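Endoglucanase (Thermotoga maritima, PDB 1VHO) probably acts, despite its name, as an aminopeptidase of the M42 family, which depends on two divalent metal cations per subunit. Local coordinates at residues 45-50 with 202-207; 63-68 with 223-228; 41-46 with 214-219; 51-56 with 195-200. All coordinates share one frame; numbering follows the deposited sequence.

How the contacts relate
The four contacts illustrate how one mixed sheet can carry a predicted metal site. Contacts 2 and 4 are neighbouring strand pairs, their centres about 12 Å apart, joined where strand 195-201 lies beside strand 61-67. Contact 3 ties the outer strand 41-44 to the loop after helix 208-213, its centre about 9 Å from that of contact 4. Contact 1 lies at the strand ends, mostly in the loops, where Leu50 O and Phe200 N are 2.9 Å apart. Contacts 1 and 2 share the predicted dinuclear zinc site: the side chain of Glu205 is about 8 Å from that of His67. A cacodylate ion lies about 3 Å from the side chain of Phe65.

Contact 1: 45-50 with 202-207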
loop_
_atom_site.group_PDB
_atom_site.type_symbol
_atom_site.label_atom_id
_atom_site.label_comp_id
_atom_site.label_asym_id
_atom_site.label_seq_id
_atom_site.Cartn_x
_atom_site.Cartn_y
_atom_site.Cartn_z
ATOM N N THR A 45 11.732 11.083 5.980
ATOM C CA THR A 45 12.618 11.634 4.955
ATOM C C THR A 45 12.110 13.052 4.625
ATOM O O THR A 45 11.084 13.471 5.152
ATOM C CB THR A 45 12.640 10.784 3.697
ATOM O OG1 THR A 45 11.377 10.855 3.021
ATOM C CG2 THR A 45 12.942 9.326 4.069
ATOM N N ARG A 46 12.798 13.715 3.706
ATOM C CA ARG A 46 12.372 15.066 3.329
ATOM C C ARG A 46 11.110 14.998 2.479
ATOM O O ARG A 46 10.375 15.982 2.422
ATOM C CB ARG A 46 13.504 15.817 2.658
ATOM C CG ARG A 46 13.974 15.299 1.316
ATOM C CD ARG A 46 15.253 16.002 0.871
ATOM N NE ARG A 46 15.555 15.799 -0.538
ATOM C CZ ARG A 46 14.961 16.429 -1.548
ATOM N NH1 ARG A 46 14.005 17.331 -1.342
ATOM N NH2 ARG A 46 15.326 16.161 -2.799
ATOM N N HIS A 47 10.854 13.865 1.831
ATOM C CA HIS A 47 9.652 13.684 1.022
ATOM C C HIS A 47 8.477 13.172 1.848
ATOM O O HIS A 47 7.339 13.149 1.342
ATOM C CB HIS A 47 9.916 12.795 -0.175
ATOM C CG HIS A 47 10.858 13.395 -1.174
ATOM N ND1 HIS A 47 12.161 12.972 -1.314
ATOM C CD2 HIS A 47 10.693 14.395 -2.069
ATOM C CE1 HIS A 47 12.745 13.674 -2.269
ATOM N NE2 HIS A 47 11.873 14.546 -2.745
ATOM N N GLY A 48 8.709 12.743 3.079
ATOM C CA GLY A 48 7.648 12.288 3.957
ATOM C C GLY A 48 7.577 10.783 4.194
ATOM O O GLY A 48 6.630 10.338 4.865
ATOM N N SER A 49 8.593 10.039 3.789
ATOM C CA SER A 49 8.603 8.579 4.018
ATOM C C SER A 49 8.967 8.332 5.468
ATOM O O SER A 49 9.564 9.229 6.124
ATOM C CB SER A 49 9.555 7.844 3.103
ATOM O OG SER A 49 9.184 7.873 1.731
ATOM N N LEU A 50 8.591 7.198 6.035
ATOM C CA LEU A 50 8.882 6.889 7.406
ATOM C C LEU A 50 9.725 5.609 7.504
ATOM O O LEU A 50 9.405 4.625 6.821
ATOM C CB LEU A 50 7.570 6.723 8.199
ATOM C CG LEU A 50 7.697 6.295 9.656
ATOM C CD1 LEU A 50 8.101 7.471 10.548
ATOM C CD2 LEU A 50 6.379 5.713 10.176
ATOM N N VAL A 202 6.676 7.052 0.436
ATOM C CA VAL A 202 5.634 7.870 -0.208
ATOM C C VAL A 202 5.908 7.952 -1.695
ATOM O O VAL A 202 6.970 7.563 -2.202
ATOM C CB VAL A 202 5.547 9.270 0.417
ATOM C CG1 VAL A 202 5.182 9.160 1.885
ATOM C CG2 VAL A 202 6.902 9.990 0.241
ATOM N N GLN A 203 4.963 8.494 -2.462
ATOM C CA GLN A 203 5.085 8.543 -3.896
ATOM C C GLN A 203 6.275 9.324 -4.450
ATOM O O GLN A 203 6.861 8.878 -5.440
ATOM C CB GLN A 203 3.807 9.149 -4.507
ATOM C CG GLN A 203 3.614 8.707 -5.961
ATOM C CD GLN A 203 3.858 9.865 -6.908
ATOM O OE1 GLN A 203 4.078 10.980 -6.440
ATOM N NE2 GLN A 203 3.809 9.583 -8.201
ATOM N N GLU A 204 6.636 10.431 -3.827
ATOM C CA GLU A 204 7.708 11.261 -4.356
ATOM C C GLU A 204 9.123 10.778 -4.151
ATOM O O GLU A 204 10.034 11.578 -4.469
ATOM C CB GLU A 204 7.522 12.705 -3.855
ATOM C CG GLU A 204 6.374 13.411 -4.590
ATOM C CD GLU A 204 6.011 14.756 -3.995
ATOM O OE1 GLU A 204 6.863 15.366 -3.303
ATOM O OE2 GLU A 204 4.872 15.243 -4.209
ATOM N N GLU A 205 9.381 9.553 -3.730
ATOM C CA GLU A 205 10.729 9.050 -3.553
ATOM C C GLU A 205 11.245 8.531 -4.888
ATOM O O GLU A 205 10.466 8.140 -5.749
ATOM C CB GLU A 205 10.804 7.901 -2.522
ATOM C CG GLU A 205 10.259 8.303 -1.160
ATOM C CD GLU A 205 11.190 9.164 -0.352
ATOM O OE1 GLU A 205 12.267 9.515 -0.877
ATOM O OE2 GLU A 205 10.906 9.505 0.808
ATOM N N THR A 206 12.582 8.435 -5.006
ATOM C CA THR A 206 13.156 7.943 -6.255
ATOM C C THR A 206 13.029 6.439 -6.373
ATOM O O THR A 206 12.869 5.915 -7.484
ATOM C CB THR A 206 14.630 8.370 -6.381
ATOM O OG1 THR A 206 15.393 7.815 -5.296
ATOM C CG2 THR A 206 14.720 9.890 -6.290
ATOM N N GLY A 207 13.032 5.726 -5.248
ATOM C CA GLY A 207 12.932 4.253 -5.286
ATOM C C GLY A 207 13.018 3.750 -3.837
ATOM O O GLY A 207 13.170 4.572 -2.933
HETATM O O HOH W 1 6.012 14.079 -0.665
#
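Val202 meets Ser49 just where strand 195-201 gives way to a type I turn running from Val202 to Glu205. Its backbone N donates to Ser49 OG at 2.9 Å, a nearly straight bond of 165° at the hydrogen, while its methyls rest on the facing loop, CG2 against His47 O and CG1 against Gly48 O at 3.5 Å. The backbone of Glu204, the predicted proton acceptor, passes over the His47 ring: Glu204 O lies over the centre of one face, 3.7 Å above the plane, and Arg46 CG lies over the opposite face, toward the rim. A water donates to His47 O at 2.6 Å and, weakly, to Glu204 OE1. At Glu205 the chain bends at chi2 (-77°), turning CD back toward the loop. OE2 then accepts two hydroxyls: Thr45 OG1 arrives tip to tip at 2.6 Å, and Ser49 OG at 2.5 Å from the anti side, 21° out of the carboxylate plane. Thr45 OG1 itself accepts Ser49 N at 3.0 Å. Each hydroxyl thus accepts a backbone N-H and donates to OE2, an arrangement consistent with second-shell positioning of Glu205, a predicted zinc ligand.

Contact 2: 63-68 with 223-228; sequences AFFAHV and AIVMDV
Ala63, Phe64 and Phe65 pair in parallel with Ala223, Ile224 and Val225, the axes of the two strand segments approaching to 4.8 Å at an angle of 16°. The hydrogen bonds alternate as expected of parallel strands. Ile224 takes part twice, its N donating to Ala63 O at 2.9 Å and its O accepting Phe65 N at 3.0 Å. Met226 N then donates to Phe65 O at 2.9 Å, after which the strands part and a water bridges them, accepting from His67 N at 2.8 Å and donating to Met226 O.

Among the side chains, Phe64 and Ile224 lie side by side and point the same way, with ring atom CE1 of Phe64 3.6 Å from the terminal methyl CD1 of Ile224. Leu327 of helix 317-333 covers both. On the opposite side of the sheet the Phe65 ring is met at its edge, in plane, by Ala223, whose CB is 3.7 Å from Phe65 CE1. Met226, a selenomethionine, has CG anti to its own carbonyl carbon (chi1 -61°), which lays that methylene against Phe65 O at 3.2 Å.

His67 and Asp227 follow at the carboxyl ends of this pair, where Asp287 hydrogen-bonds the imidazole and Arg281 forms a salt bridge with the carboxylate. His67 and Asp227 are predicted ligands of the first zinc. Placing metal ligands at the C-terminal ends of adjacent parallel strands is characteristic of the alpha/beta fold of the zinc exopeptidases.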
loop_
_atom_site.group_PDB
_atom_site.type_symbol
_atom_site.label_atom_id
_atom_site.label_comp_id
_atom_site.label_asym_id
_atom_site.label_seq_id
_atom_site.Cartn_x
_atom_site.Cartn_y
_atom_site.Cartn_z
ATOM N N ALA A 63 16.276 -4.815 5.476
ATOM C CA ALA A 63 15.317 -3.749 5.208
ATOM C C ALA A 63 14.051 -4.340 4.592
ATOM O O ALA A 63 14.138 -5.161 3.660
ATOM C CB ALA A 63 15.908 -2.699 4.268
ATOM N N PHE A 64 12.907 -3.902 5.053
ATOM C CA PHE A 64 11.596 -4.342 4.574
ATOM C C PHE A 64 10.934 -3.077 3.986
ATOM O O PHE A 64 11.001 -2.040 4.676
ATOM C CB PHE A 64 10.726 -4.935 5.659
ATOM C CG PHE A 64 11.273 -6.147 6.368
ATOM C CD1 PHE A 64 11.960 -7.134 5.678
ATOM C CD2 PHE A 64 11.133 -6.284 7.735
ATOM C CE1 PHE A 64 12.493 -8.229 6.354
ATOM C CE2 PHE A 64 11.619 -7.398 8.409
ATOM C CZ PHE A 64 12.302 -8.375 7.717
ATOM N N PHE A 65 10.309 -3.166 2.824
ATOM C CA PHE A 65 9.778 -1.949 2.204
ATOM C C PHE A 65 8.306 -2.075 1.801
ATOM O O PHE A 65 7.917 -3.103 1.218
ATOM C CB PHE A 65 10.570 -1.714 0.880
ATOM C CG PHE A 65 12.048 -1.419 1.035
ATOM C CD1 PHE A 65 12.973 -2.478 1.036
ATOM C CD2 PHE A 65 12.500 -0.141 1.188
ATOM C CE1 PHE A 65 14.323 -2.191 1.186
ATOM C CE2 PHE A 65 13.858 0.154 1.326
ATOM C CZ PHE A 65 14.773 -0.899 1.327
ATOM N N ALA A 66 7.552 -0.981 1.888
ATOM C CA ALA A 66 6.138 -0.990 1.452
ATOM C C ALA A 66 5.741 0.408 0.957
ATOM O O ALA A 66 6.316 1.391 1.450
ATOM C CB ALA A 66 5.235 -1.391 2.621
ATOM N N HIS A 67 4.876 0.489 -0.041
ATOM C CA HIS A 67 4.394 1.801 -0.506
ATOM C C HIS A 67 3.240 2.223 0.435
ATOM O O HIS A 67 2.599 1.353 1.055
ATOM C CB HIS A 67 3.812 1.686 -1.917
ATOM C CG HIS A 67 4.747 1.292 -3.000
ATOM N ND1 HIS A 67 5.529 2.220 -3.673
ATOM C CD2 HIS A 67 5.023 0.076 -3.557
ATOM C CE1 HIS A 67 6.241 1.604 -4.592
ATOM N NE2 HIS A 67 5.948 0.314 -4.544
ATOM N N VAL A 68 2.876 3.505 0.449
ATOM C CA VAL A 68 1.817 3.933 1.369
ATOM C C VAL A 68 0.670 4.677 0.701
ATOM O O VAL A 68 -0.387 4.803 1.352
ATOM C CB VAL A 68 2.313 4.851 2.506
ATOM C CG1 VAL A 68 3.462 4.252 3.320
ATOM C CG2 VAL A 68 2.747 6.207 1.989
ATOM N N ALA A 223 17.130 -7.322 1.399
ATOM C CA ALA A 223 15.913 -6.489 1.396
ATOM C C ALA A 223 14.712 -7.337 0.978
ATOM O O ALA A 223 14.848 -8.184 0.100
ATOM C CB ALA A 223 16.078 -5.360 0.389
ATOM N N ILE A 224 13.584 -7.089 1.626
ATOM C CA ILE A 224 12.361 -7.817 1.241
ATOM C C ILE A 224 11.340 -6.720 0.860
ATOM O O ILE A 224 11.012 -5.888 1.697
ATOM C CB ILE A 224 11.862 -8.743 2.332
ATOM C CG1 ILE A 224 13.017 -9.681 2.824
ATOM C CG2 ILE A 224 10.681 -9.570 1.806
ATOM C CD1 ILE A 224 12.456 -10.790 3.773
ATOM N N VAL A 225 10.901 -6.726 -0.381
ATOM C CA VAL A 225 9.958 -5.721 -0.877
ATOM C C VAL A 225 8.562 -6.324 -0.830
ATOM O O VAL A 225 8.368 -7.429 -1.302
ATOM C CB VAL A 225 10.280 -5.294 -2.327
ATOM C CG1 VAL A 225 9.188 -4.447 -2.946
ATOM C CG2 VAL A 225 11.622 -4.572 -2.372
HETATM N N MSE A 226 7.599 -5.551 -0.323
HETATM C CA MSE A 226 6.239 -6.051 -0.222
HETATM C C MSE A 226 5.444 -5.646 -1.469
HETATM O O MSE A 226 5.568 -4.499 -1.909
HETATM C CB MSE A 226 5.534 -5.350 0.956
HETATM C CG MSE A 226 6.124 -5.541 2.327
HETATM SE SE MSE A 226 5.816 -7.341 2.919
HETATM C CE MSE A 226 7.431 -8.168 2.305
ATOM N N ASP A 227 4.497 -6.487 -1.835
ATOM C CA ASP A 227 3.625 -6.130 -2.953
ATOM C C ASP A 227 2.326 -6.917 -2.742
ATOM O O ASP A 227 2.145 -7.526 -1.680
ATOM C CB ASP A 227 4.265 -6.493 -4.291
ATOM C CG ASP A 227 3.804 -5.611 -5.441
ATOM O OD1 ASP A 227 2.742 -4.948 -5.374
ATOM O OD2 ASP A 227 4.524 -5.557 -6.460
ATOM N N VAL A 228 1.418 -6.817 -3.691
ATOM C CA VAL A 228 0.178 -7.589 -3.625
ATOM C C VAL A 228 0.024 -8.288 -4.991
ATOM O O VAL A 228 0.631 -7.815 -5.967
ATOM C CB VAL A 228 -1.092 -6.762 -3.352
ATOM C CG1 VAL A 228 -1.070 -6.237 -1.889
ATOM C CG2 VAL A 228 -1.135 -5.589 -4.321
HETATM O O HOH W 2 4.224 -1.991 -1.178
#

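Contact 3: 41-46 with 214-219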
loop_
_atom_site.group_PDB
_atom_site.type_symbol
_atom_site.label_atom_id
_atom_site.label_comp_id
_atom_site.label_asym_id
_atom_site.label_seq_id
_atom_site.Cartn_x
_atom_site.Cartn_y
_atom_site.Cartn_z
ATOM N N GLU A 41 13.789 3.808 17.074
ATOM C CA GLU A 41 13.584 5.141 16.536
ATOM C C GLU A 41 12.829 5.106 15.212
ATOM O O GLU A 41 12.708 4.050 14.580
ATOM C CB GLU A 41 14.872 5.928 16.324
ATOM C CG GLU A 41 15.982 5.221 15.608
ATOM C CD GLU A 41 17.282 6.020 15.545
ATOM O OE1 GLU A 41 18.126 5.873 16.451
ATOM O OE2 GLU A 41 17.460 6.775 14.576
ATOM N N ALA A 42 12.325 6.283 14.842
ATOM C CA ALA A 42 11.591 6.400 13.577
ATOM C C ALA A 42 11.902 7.757 12.962
ATOM O O ALA A 42 11.854 8.756 13.704
ATOM C CB ALA A 42 10.116 6.187 13.765
ATOM N N LYS A 43 12.400 7.762 11.746
ATOM C CA LYS A 43 12.736 8.999 11.078
ATOM C C LYS A 43 11.933 9.199 9.803
ATOM O O LYS A 43 11.575 8.246 9.122
ATOM C CB LYS A 43 14.238 9.032 10.709
ATOM C CG LYS A 43 15.087 9.403 11.928
ATOM C CD LYS A 43 16.518 8.960 11.779
ATOM C CE LYS A 43 17.413 9.975 11.090
ATOM N NZ LYS A 43 18.848 9.572 11.298
ATOM N N THR A 44 11.707 10.475 9.486
ATOM C CA THR A 44 10.983 10.844 8.285
ATOM C C THR A 44 11.926 11.386 7.239
ATOM O O THR A 44 12.936 12.032 7.592
ATOM C CB THR A 44 9.890 11.878 8.631
ATOM O OG1 THR A 44 9.078 11.291 9.664
ATOM C CG2 THR A 44 9.007 12.155 7.431
ATOM N N THR A 45 11.732 11.083 5.980
ATOM C CA THR A 45 12.618 11.634 4.955
ATOM C C THR A 45 12.110 13.052 4.625
ATOM O O THR A 45 11.084 13.471 5.152
ATOM C CB THR A 45 12.640 10.784 3.697
ATOM O OG1 THR A 45 11.377 10.855 3.021
ATOM C CG2 THR A 45 12.942 9.326 4.069
ATOM N N ARG A 46 12.798 13.715 3.706
ATOM C CA ARG A 46 12.372 15.066 3.329
ATOM C C ARG A 46 11.110 14.998 2.479
ATOM O O ARG A 46 10.375 15.982 2.422
ATOM C CB ARG A 46 13.504 15.817 2.658
ATOM C CG ARG A 46 13.974 15.299 1.316
ATOM C CD ARG A 46 15.253 16.002 0.871
ATOM N NE ARG A 46 15.555 15.799 -0.538
ATOM C CZ ARG A 46 14.961 16.429 -1.548
ATOM N NH1 ARG A 46 14.005 17.331 -1.342
ATOM N NH2 ARG A 46 15.326 16.161 -2.799
ATOM N N GLY A 214 17.045 8.349 2.698
ATOM C CA GLY A 214 16.618 9.712 3.023
ATOM C C GLY A 214 16.574 9.852 4.537
ATOM O O GLY A 214 16.400 10.955 5.069
ATOM N N ALA A 215 16.673 8.729 5.248
ATOM C CA ALA A 215 16.670 8.648 6.677
ATOM C C ALA A 215 17.939 8.038 7.267
ATOM O O ALA A 215 18.411 8.473 8.307
ATOM C CB ALA A 215 15.484 7.776 7.156
ATOM N N TYR A 216 18.425 6.914 6.735
ATOM C CA TYR A 216 19.609 6.247 7.260
ATOM C C TYR A 216 20.572 5.902 6.139
ATOM O O TYR A 216 20.237 5.166 5.201
ATOM C CB TYR A 216 19.225 4.940 7.976
ATOM C CG TYR A 216 18.429 5.137 9.242
ATOM C CD1 TYR A 216 19.044 5.394 10.456
ATOM C CD2 TYR A 216 17.031 5.072 9.186
ATOM C CE1 TYR A 216 18.289 5.571 11.607
ATOM C CE2 TYR A 216 16.268 5.271 10.325
ATOM C CZ TYR A 216 16.903 5.523 11.526
ATOM O OH TYR A 216 16.144 5.715 12.648
ATOM N N GLU A 217 21.782 6.460 6.190
ATOM C CA GLU A 217 22.779 6.210 5.148
ATOM C C GLU A 217 23.428 4.844 5.385
ATOM O O GLU A 217 24.502 4.758 5.982
ATOM C CB GLU A 217 23.866 7.293 5.191
ATOM N N ILE A 218 22.745 3.784 4.987
ATOM C CA ILE A 218 23.214 2.428 5.157
ATOM C C ILE A 218 22.991 1.648 3.862
ATOM O O ILE A 218 22.243 2.085 2.995
ATOM C CB ILE A 218 22.430 1.702 6.269
ATOM C CG1 ILE A 218 20.921 1.709 5.912
ATOM C CG2 ILE A 218 22.642 2.269 7.645
ATOM C CD1 ILE A 218 20.259 0.430 6.426
ATOM N N ASN A 219 23.623 0.494 3.758
ATOM C CA ASN A 219 23.439 -0.401 2.627
ATOM C C ASN A 219 22.993 -1.730 3.254
ATOM O O ASN A 219 23.780 -2.389 3.935
ATOM C CB ASN A 219 24.698 -0.617 1.798
ATOM C CG ASN A 219 24.361 -1.198 0.437
ATOM O OD1 ASN A 219 23.552 -0.647 -0.316
ATOM N ND2 ASN A 219 24.991 -2.311 0.093
HETATM O O HOH W 3 15.639 13.024 3.468
#
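Glu41, Lys43 and Thr45 fasten the edge of the mixed sheet to the loop that follows helix 208-213, a surface contact in which Glu41 and Lys43 of the outer strand 41-44 meet the side chain of Tyr216. The phenol is held at its tip. Tyr216 OH donates to Glu41 OE2 at 2.6 Å, and that oxygen lies at the ring edge, in the ring plane; on the carboxylate the hydroxyl is met from the anti side, 29° out of plane. Lys43 crosses the same ring obliquely, its CD 3.5 Å from Tyr216 CZ. A bend at chi3 (88°) then turns CE toward the loop backbone, where it lies 3.3 Å from Ala215 O. The ammonium has two attractions here: NZ makes a weak hydrogen bond of 3.2 Å to Ala215 O and an off-centre cation-pi contact, 4.5 Å from the centroid of the Tyr216 ring and 28° off its normal. With an acid at its hydroxyl and an ammonium above the ring, off its centre, the phenol is probably well fixed, and the ring of Tyr197 adds an edge-to-face contact. Farther along, the methyl of Thr45 packs on the loop backbone, CG2 lying 3.7 Å from Gly214 C, while its hydroxyl is engaged by Glu205. A water also bridges the two segments, accepting from Arg46 N and donating to Gly214 O at 2.7 Å.

Contact 4: 51-56 with 195-200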
loop_
_atom_site.group_PDB
_atom_site.type_symbol
_atom_site.label_atom_id
_atom_site.label_comp_id
_atom_site.label_asym_id
_atom_site.label_seq_id
_atom_site.Cartn_x
_atom_site.Cartn_y
_atom_site.Cartn_z
ATOM N N ILE A 51 10.817 5.650 8.241
ATOM C CA ILE A 51 11.675 4.461 8.425
ATOM C C ILE A 51 11.718 4.096 9.893
ATOM O O ILE A 51 12.117 4.934 10.735
ATOM C CB ILE A 51 13.107 4.629 7.874
ATOM C CG1 ILE A 51 13.098 4.750 6.358
ATOM C CG2 ILE A 51 13.960 3.383 8.278
ATOM C CD1 ILE A 51 12.708 6.105 5.780
ATOM N N GLY A 52 11.208 2.921 10.264
ATOM C CA GLY A 52 11.227 2.502 11.686
ATOM C C GLY A 52 12.557 1.749 11.886
ATOM O O GLY A 52 12.853 0.894 11.006
ATOM N N TYR A 53 13.266 1.981 12.963
ATOM C CA TYR A 53 14.539 1.265 13.178
ATOM C C TYR A 53 14.504 0.454 14.459
ATOM O O TYR A 53 14.186 0.968 15.542
ATOM C CB TYR A 53 15.711 2.248 13.192
ATOM C CG TYR A 53 17.021 1.648 13.656
ATOM C CD1 TYR A 53 17.575 0.580 12.968
ATOM C CD2 TYR A 53 17.695 2.115 14.775
ATOM C CE1 TYR A 53 18.769 0.011 13.350
ATOM C CE2 TYR A 53 18.910 1.557 15.173
ATOM C CZ TYR A 53 19.432 0.512 14.447
ATOM O OH TYR A 53 20.621 -0.092 14.806
ATOM N N LYS A 54 14.735 -0.848 14.309
ATOM C CA LYS A 54 14.714 -1.747 15.477
ATOM C C LYS A 54 16.074 -2.456 15.546
ATOM O O LYS A 54 16.462 -3.230 14.656
ATOM C CB LYS A 54 13.552 -2.713 15.402
ATOM C CG LYS A 54 13.468 -3.765 16.484
ATOM C CD LYS A 54 13.315 -3.183 17.875
ATOM C CE LYS A 54 13.553 -4.277 18.930
ATOM N NZ LYS A 54 12.650 -5.424 18.721
ATOM N N LYS A 55 16.849 -2.059 16.556
ATOM C CA LYS A 55 18.194 -2.621 16.716
ATOM C C LYS A 55 18.149 -4.074 17.136
ATOM O O LYS A 55 17.289 -4.491 17.912
ATOM C CB LYS A 55 18.970 -1.800 17.774
ATOM C CG LYS A 55 20.307 -2.403 18.164
ATOM C CD LYS A 55 21.105 -1.530 19.112
ATOM C CE LYS A 55 22.367 -0.983 18.455
ATOM N NZ LYS A 55 23.232 -0.293 19.473
ATOM N N GLY A 56 19.041 -4.854 16.554
ATOM C CA GLY A 56 19.146 -6.284 16.899
ATOM C C GLY A 56 20.537 -6.453 17.555
ATOM O O GLY A 56 20.940 -5.577 18.333
ATOM N N ASP A 195 19.638 -6.213 12.550
ATOM C CA ASP A 195 19.129 -4.859 12.800
ATOM C C ASP A 195 18.032 -4.718 11.722
ATOM O O ASP A 195 18.294 -5.108 10.568
ATOM C CB ASP A 195 20.204 -3.809 12.624
ATOM C CG ASP A 195 21.215 -3.855 13.791
ATOM O OD1 ASP A 195 20.936 -4.445 14.844
ATOM O OD2 ASP A 195 22.294 -3.284 13.587
ATOM N N VAL A 196 16.863 -4.231 12.080
ATOM C CA VAL A 196 15.777 -4.173 11.091
ATOM C C VAL A 196 15.364 -2.762 10.753
ATOM O O VAL A 196 15.150 -1.945 11.671
ATOM C CB VAL A 196 14.565 -4.951 11.651
ATOM C CG1 VAL A 196 13.336 -4.809 10.753
ATOM C CG2 VAL A 196 14.927 -6.444 11.789
ATOM N N TYR A 197 15.206 -2.486 9.464
ATOM C CA TYR A 197 14.776 -1.184 9.004
ATOM C C TYR A 197 13.466 -1.398 8.221
ATOM O O TYR A 197 13.462 -2.182 7.277
ATOM C CB TYR A 197 15.781 -0.504 8.098
ATOM C CG TYR A 197 17.093 -0.188 8.803
ATOM C CD1 TYR A 197 18.020 -1.214 9.014
ATOM C CD2 TYR A 197 17.356 1.085 9.292
ATOM C CE1 TYR A 197 19.201 -0.965 9.669
ATOM C CE2 TYR A 197 18.556 1.334 9.953
ATOM C CZ TYR A 197 19.474 0.328 10.110
ATOM O OH TYR A 197 20.683 0.544 10.743
ATOM N N VAL A 198 12.409 -0.749 8.689
ATOM C CA VAL A 198 11.084 -0.931 8.049
ATOM C C VAL A 198 10.736 0.357 7.361
ATOM O O VAL A 198 10.560 1.400 8.022
ATOM C CB VAL A 198 10.092 -1.396 9.110
ATOM C CG1 VAL A 198 8.755 -1.643 8.486
ATOM C CG2 VAL A 198 10.586 -2.696 9.777
ATOM N N VAL A 199 10.541 0.303 6.038
ATOM C CA VAL A 199 10.358 1.523 5.267
ATOM C C VAL A 199 8.981 1.664 4.612
ATOM O O VAL A 199 8.537 0.793 3.870
ATOM C CB VAL A 199 11.431 1.522 4.156
ATOM C CG1 VAL A 199 11.358 2.791 3.298
ATOM C CG2 VAL A 199 12.835 1.303 4.728
ATOM N N PHE A 200 8.320 2.748 4.959
ATOM C CA PHE A 200 7.005 3.122 4.443
ATOM C C PHE A 200 7.228 4.303 3.491
ATOM O O PHE A 200 7.334 5.476 3.891
ATOM C CB PHE A 200 6.067 3.491 5.610
ATOM C CG PHE A 200 5.921 2.412 6.659
ATOM C CD1 PHE A 200 6.796 2.364 7.742
ATOM C CD2 PHE A 200 4.938 1.446 6.562
ATOM C CE1 PHE A 200 6.659 1.376 8.719
ATOM C CE2 PHE A 200 4.810 0.429 7.500
ATOM C CZ PHE A 200 5.683 0.409 8.604
HETATM O O HOH W 4 22.376 -0.835 12.753
#
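Ile51 and Tyr53 face Val199 and Tyr197 as non-hydrogen-bonded pairs of an antiparallel ladder, alternating with the hydrogen-bonded pairs Gly52-Val198 and Lys54-Val196. Each of the latter exchanges two backbone bonds; that from Val196 N to Lys54 O, 2.8 Å long, is almost straight at 177°. CA-H...O contacts lie between these rungs, among them Ile51 CA to Val198 O at 3.3 Å.

The aromatic interaction is an offset stack. Tyr53 and Tyr197 lie side by side on the same side of the sheet, their ring centroids 4.7 Å apart and their planes inclined by 30°. Ring atom CD1 of Tyr53 lies 3.2 Å above the plane of the Tyr197 ring, offset toward its rim. The hydroxyl of Tyr197 is hydrogen-bonded to Lys61.

Apolar contacts continue along this side of the sheet: Ile51 CG1 meets Val199 CG2 at 3.8 Å, and Ile51 CG2 touches the edge of the Tyr197 ring. On the opposite side Val196 and Val198 pack against helix 171-187.

Polar links gather at the end of the ladder where strand 195-201 begins. Asp195 OD1 accepts Gly56 N at 2.6 Å on its anti side, and a water that donates to Asp195 OD2 at 2.6 Å lies 2.8 Å from Tyr53 OH.

Strand 195-201 is antiparallel to 50-54 here but parallel to 61-67 on its other flank. It thus joins an antiparallel part of the sheet to a parallel one, consistent with the mixed sheet of the zinc exopeptidase alpha/beta fold.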